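Local coordinates for unconventional myosin IB (Entamoeba histolytica, PDB 5XG9), which is probably an actin-based class I motor, seen here through its SH3 domain, a module that typically binds proline-rich peptides, at residues E19-K24 and G48-N53. Numbering follows the deposited sequence.
Sequences EELSFK and GWIPNN. With PEU (2,5,8,11,14,17,20,23,26,29,32,35,38,41,44,47,50,53,56,59,62,65,68,71,74,77,80-heptacosaoxadooctacontan-82-ol), chain J.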
loop_
_atom_site.group_PDB
_atom_site.type_symbol
_atom_site.label_atom_id
_atom_site.label_comp_id
_atom_site.label_asym_id
_atom_site.label_seq_id
_atom_site.Cartn_x
_atom_site.Cartn_y
_atom_site.Cartn_z
ATOM N N GLU A 19 9.563 4.921 7.083
ATOM C CA GLU A 19 8.277 5.553 6.776
ATOM C C GLU A 19 7.526 4.719 5.728
ATOM O O GLU A 19 6.425 5.070 5.383
ATOM C CB GLU A 19 8.382 6.998 6.194
ATOM C CG GLU A 19 9.313 8.046 6.811
ATOM C CD GLU A 19 8.867 8.718 8.099
ATOM O OE1 GLU A 19 7.700 9.162 8.189
ATOM O OE2 GLU A 19 9.727 8.847 9.019
ATOM N N GLU A 20 8.163 3.721 5.130
ATOM C CA GLU A 20 7.629 2.973 3.982
ATOM C C GLU A 20 7.214 1.584 4.403
ATOM O O GLU A 20 7.650 1.091 5.485
ATOM C CB GLU A 20 8.704 2.874 2.893
ATOM C CG GLU A 20 8.995 4.276 2.345
ATOM C CD GLU A 20 10.134 4.394 1.366
ATOM O OE1 GLU A 20 10.707 3.390 1.041
ATOM O OE2 GLU A 20 10.311 5.487 0.818
ATOM N N LEU A 21 6.349 0.964 3.605
ATOM C CA LEU A 21 5.845 -0.385 3.907
ATOM C C LEU A 21 6.302 -1.393 2.851
ATOM O O LEU A 21 6.045 -1.182 1.655
ATOM C CB LEU A 21 4.329 -0.319 3.949
ATOM C CG LEU A 21 3.536 -1.577 4.185
ATOM C CD1 LEU A 21 3.773 -2.071 5.612
ATOM C CD2 LEU A 21 2.070 -1.334 3.840
ATOM N N SER A 22 6.942 -2.485 3.314
ATOM C CA SER A 22 7.294 -3.590 2.446
ATOM C C SER A 22 6.084 -4.491 2.118
ATOM O O SER A 22 5.151 -4.633 2.935
ATOM C CB SER A 22 8.317 -4.466 3.096
ATOM O OG SER A 22 9.529 -3.778 3.259
ATOM N N PHE A 23 6.121 -5.061 0.904
ATOM C CA PHE A 23 5.098 -6.047 0.490
ATOM C C PHE A 23 5.558 -7.012 -0.597
ATOM O O PHE A 23 6.601 -6.799 -1.180
ATOM C CB PHE A 23 3.790 -5.299 0.179
ATOM C CG PHE A 23 3.972 -4.205 -0.873
ATOM C CD1 PHE A 23 4.003 -4.536 -2.231
ATOM C CD2 PHE A 23 4.088 -2.855 -0.514
ATOM C CE1 PHE A 23 4.148 -3.582 -3.207
ATOM C CE2 PHE A 23 4.257 -1.871 -1.504
ATOM C CZ PHE A 23 4.243 -2.228 -2.857
ATOM N N LYS A 24 4.754 -8.072 -0.819
ATOM C CA LYS A 24 4.977 -9.042 -1.821
ATOM C C LYS A 24 3.859 -8.965 -2.823
ATOM O O LYS A 24 2.750 -8.473 -2.575
ATOM C CB LYS A 24 5.094 -10.434 -1.267
ATOM C CG LYS A 24 3.861 -10.851 -0.485
ATOM C CD LYS A 24 3.852 -12.313 -0.151
ATOM C CE LYS A 24 2.687 -12.716 0.742
ATOM N NZ LYS A 24 3.108 -12.357 2.164
ATOM N N GLY A 48 2.684 2.203 6.356
ATOM C CA GLY A 48 3.723 3.048 5.769
ATOM C C GLY A 48 3.365 3.392 4.359
ATOM O O GLY A 48 2.316 2.922 3.838
ATOM N N TRP A 49 4.215 4.202 3.750
ATOM C CA TRP A 49 3.913 4.765 2.416
ATOM C C TRP A 49 4.387 3.770 1.403
ATOM O O TRP A 49 5.446 3.133 1.609
ATOM C CB TRP A 49 4.606 6.108 2.220
ATOM C CG TRP A 49 3.991 7.207 3.069
ATOM C CD1 TRP A 49 4.363 7.554 4.341
ATOM C CD2 TRP A 49 2.906 8.038 2.726
ATOM N NE1 TRP A 49 3.556 8.561 4.813
ATOM C CE2 TRP A 49 2.643 8.876 3.850
ATOM C CE3 TRP A 49 2.088 8.141 1.613
ATOM C CZ2 TRP A 49 1.645 9.832 3.846
ATOM C CZ3 TRP A 49 1.112 9.106 1.594
ATOM C CH2 TRP A 49 0.884 9.954 2.713
ATOM N N ILE A 50 3.643 3.662 0.321
ATOM C CA ILE A 50 3.951 2.732 -0.783
ATOM C C ILE A 50 3.910 3.436 -2.135
ATOM O O ILE A 50 3.126 4.340 -2.350
ATOM C CB ILE A 50 2.973 1.524 -0.837
ATOM C CG1 ILE A 50 1.558 1.972 -1.110
ATOM C CG2 ILE A 50 3.065 0.723 0.483
ATOM C CD1 ILE A 50 0.579 0.832 -1.378
ATOM N N PRO A 51 4.699 2.957 -3.095
ATOM C CA PRO A 51 4.665 3.587 -4.446
ATOM C C PRO A 51 3.497 3.078 -5.234
ATOM O O PRO A 51 3.368 1.890 -5.396
ATOM C CB PRO A 51 5.961 3.119 -5.101
ATOM C CG PRO A 51 6.357 1.872 -4.285
ATOM C CD PRO A 51 5.705 1.902 -2.951
ATOM N N ASN A 52 2.622 3.961 -5.725
ATOM C CA ASN A 52 1.388 3.511 -6.301
ATOM C C ASN A 52 1.530 2.753 -7.637
ATOM O O ASN A 52 0.607 1.984 -8.000
ATOM C CB ASN A 52 0.256 4.549 -6.294
ATOM C CG ASN A 52 0.356 5.590 -7.444
ATOM O OD1 ASN A 52 0.995 5.335 -8.477
ATOM N ND2 ASN A 52 -0.157 6.782 -7.202
ATOM N N ASN A 53 2.694 2.845 -8.274
ATOM C CA ASN A 53 2.918 2.127 -9.519
ATOM C C ASN A 53 3.118 0.611 -9.232
ATOM O O ASN A 53 3.094 -0.188 -10.176
ATOM C CB ASN A 53 4.125 2.669 -10.362
ATOM C CG ASN A 53 5.393 2.928 -9.517
ATOM O OD1 ASN A 53 5.349 3.527 -8.408
ATOM N ND2 ASN A 53 6.545 2.623 -10.095
HETATM O OAB PEU J . 11.344 10.250 -0.793
HETATM C CAC PEU J . 10.330 9.466 -0.168
HETATM C CAD PEU J . 9.707 10.259 0.974
HETATM O OAE PEU J . 9.792 9.502 2.180
HETATM C CAF PEU J . 8.867 8.416 2.190
HETATM C CAG PEU J . 7.452 8.955 2.355
HETATM O OAH PEU J . 6.888 9.212 1.070
HETATM C CAI PEU J . 5.534 9.651 1.165
HETATM C CAJ PEU J . 5.471 11.154 0.914
HETATM O OAK PEU J . 5.502 11.845 2.162
HETATM C CAL PEU J . 4.216 12.348 2.521
HETATM C CAM PEU J . 3.851 13.509 1.604
HETATM O OAN PEU J . 4.999 14.329 1.396
HETATM C CAO PEU J . 5.243 14.556 0.009
HETATM C CAP PEU J . 4.758 15.951 -0.370
HETATM O OAQ PEU J . 3.474 15.859 -0.982
HETATM C CAR PEU J . 3.163 17.028 -1.738
HETATM C CAS PEU J . 2.802 16.631 -3.163
HETATM O OAT PEU J . 3.963 16.715 -3.988
HETATM C CAU PEU J . 3.775 16.047 -5.234
HETATM C CAV PEU J . 4.715 16.644 -6.275
HETATM O OAW PEU J . 5.894 17.122 -5.632
HETATM C CAX PEU J . 6.627 16.066 -5.015
HETATM C CAY PEU J . 7.186 16.546 -3.681
#
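Trp-49 offers both its N-H and its C=O to the same partner backbone, bonding to Glu-19 and Leu-21 on either side of Glu-20, a compact case of a loop docking on the edge of a sheet. Its N-H runs to a lone pair of Glu-19 O, Trp-49 N to Glu-19 O being 2.9 Å and nearly straight at 166°. Its carbonyl accepts the Leu-21 amide, Leu-21 N to Trp-49 O 3.1 Å, from 41° above the carbonyl plane. Glu-20, between the two, brings its CA to 3.2 Å from Trp-49 O in a C-H...O contact. The result is a single beta bridge. Gly-48, with no side chain, lets the backbones close in: Glu-20 C and Leu-21 N fill the direction a CB would take.

Beyond it the contact turns apolar. Leu-21 and Ile-50 lie alongside each other, Leu-21 CB 3.8 Å from Ile-50 CG2. Ile-50 CG2 also meets the edge of the Phe-23 ring, 3.5 Å from Phe-23 CE2; with chi1 of 56° Phe-23 CG lies between its backbone N and carbonyl carbon, which turns the CE2 edge to Ile-50.

In the SH3 fold, 19-24 belongs to the long RT loop, and the partner is strand 46-51, at one margin of the sheet. Leu-21 and Phe-23 reach inward to Ile-29, while Phe-23 and Ile-50 both meet Val-55.

On the outer side, a polyethylene glycol chain, probably from the crystallisation liquor, lies over one face of the Trp-49 indole, PEU CAI 3.5 Å from Trp-49 CD2. Glu-20 and Trp-38, which touches both Glu-20 and Trp-49, probably belong to the face where SH3 domains usually take proline-rich peptides. Glu-20 OE1 is held by hydrogen bonds from the Tyr-13 hydroxyl and the Ala-16 amide, which fix the carboxylate at the end of a chain extended beyond CG.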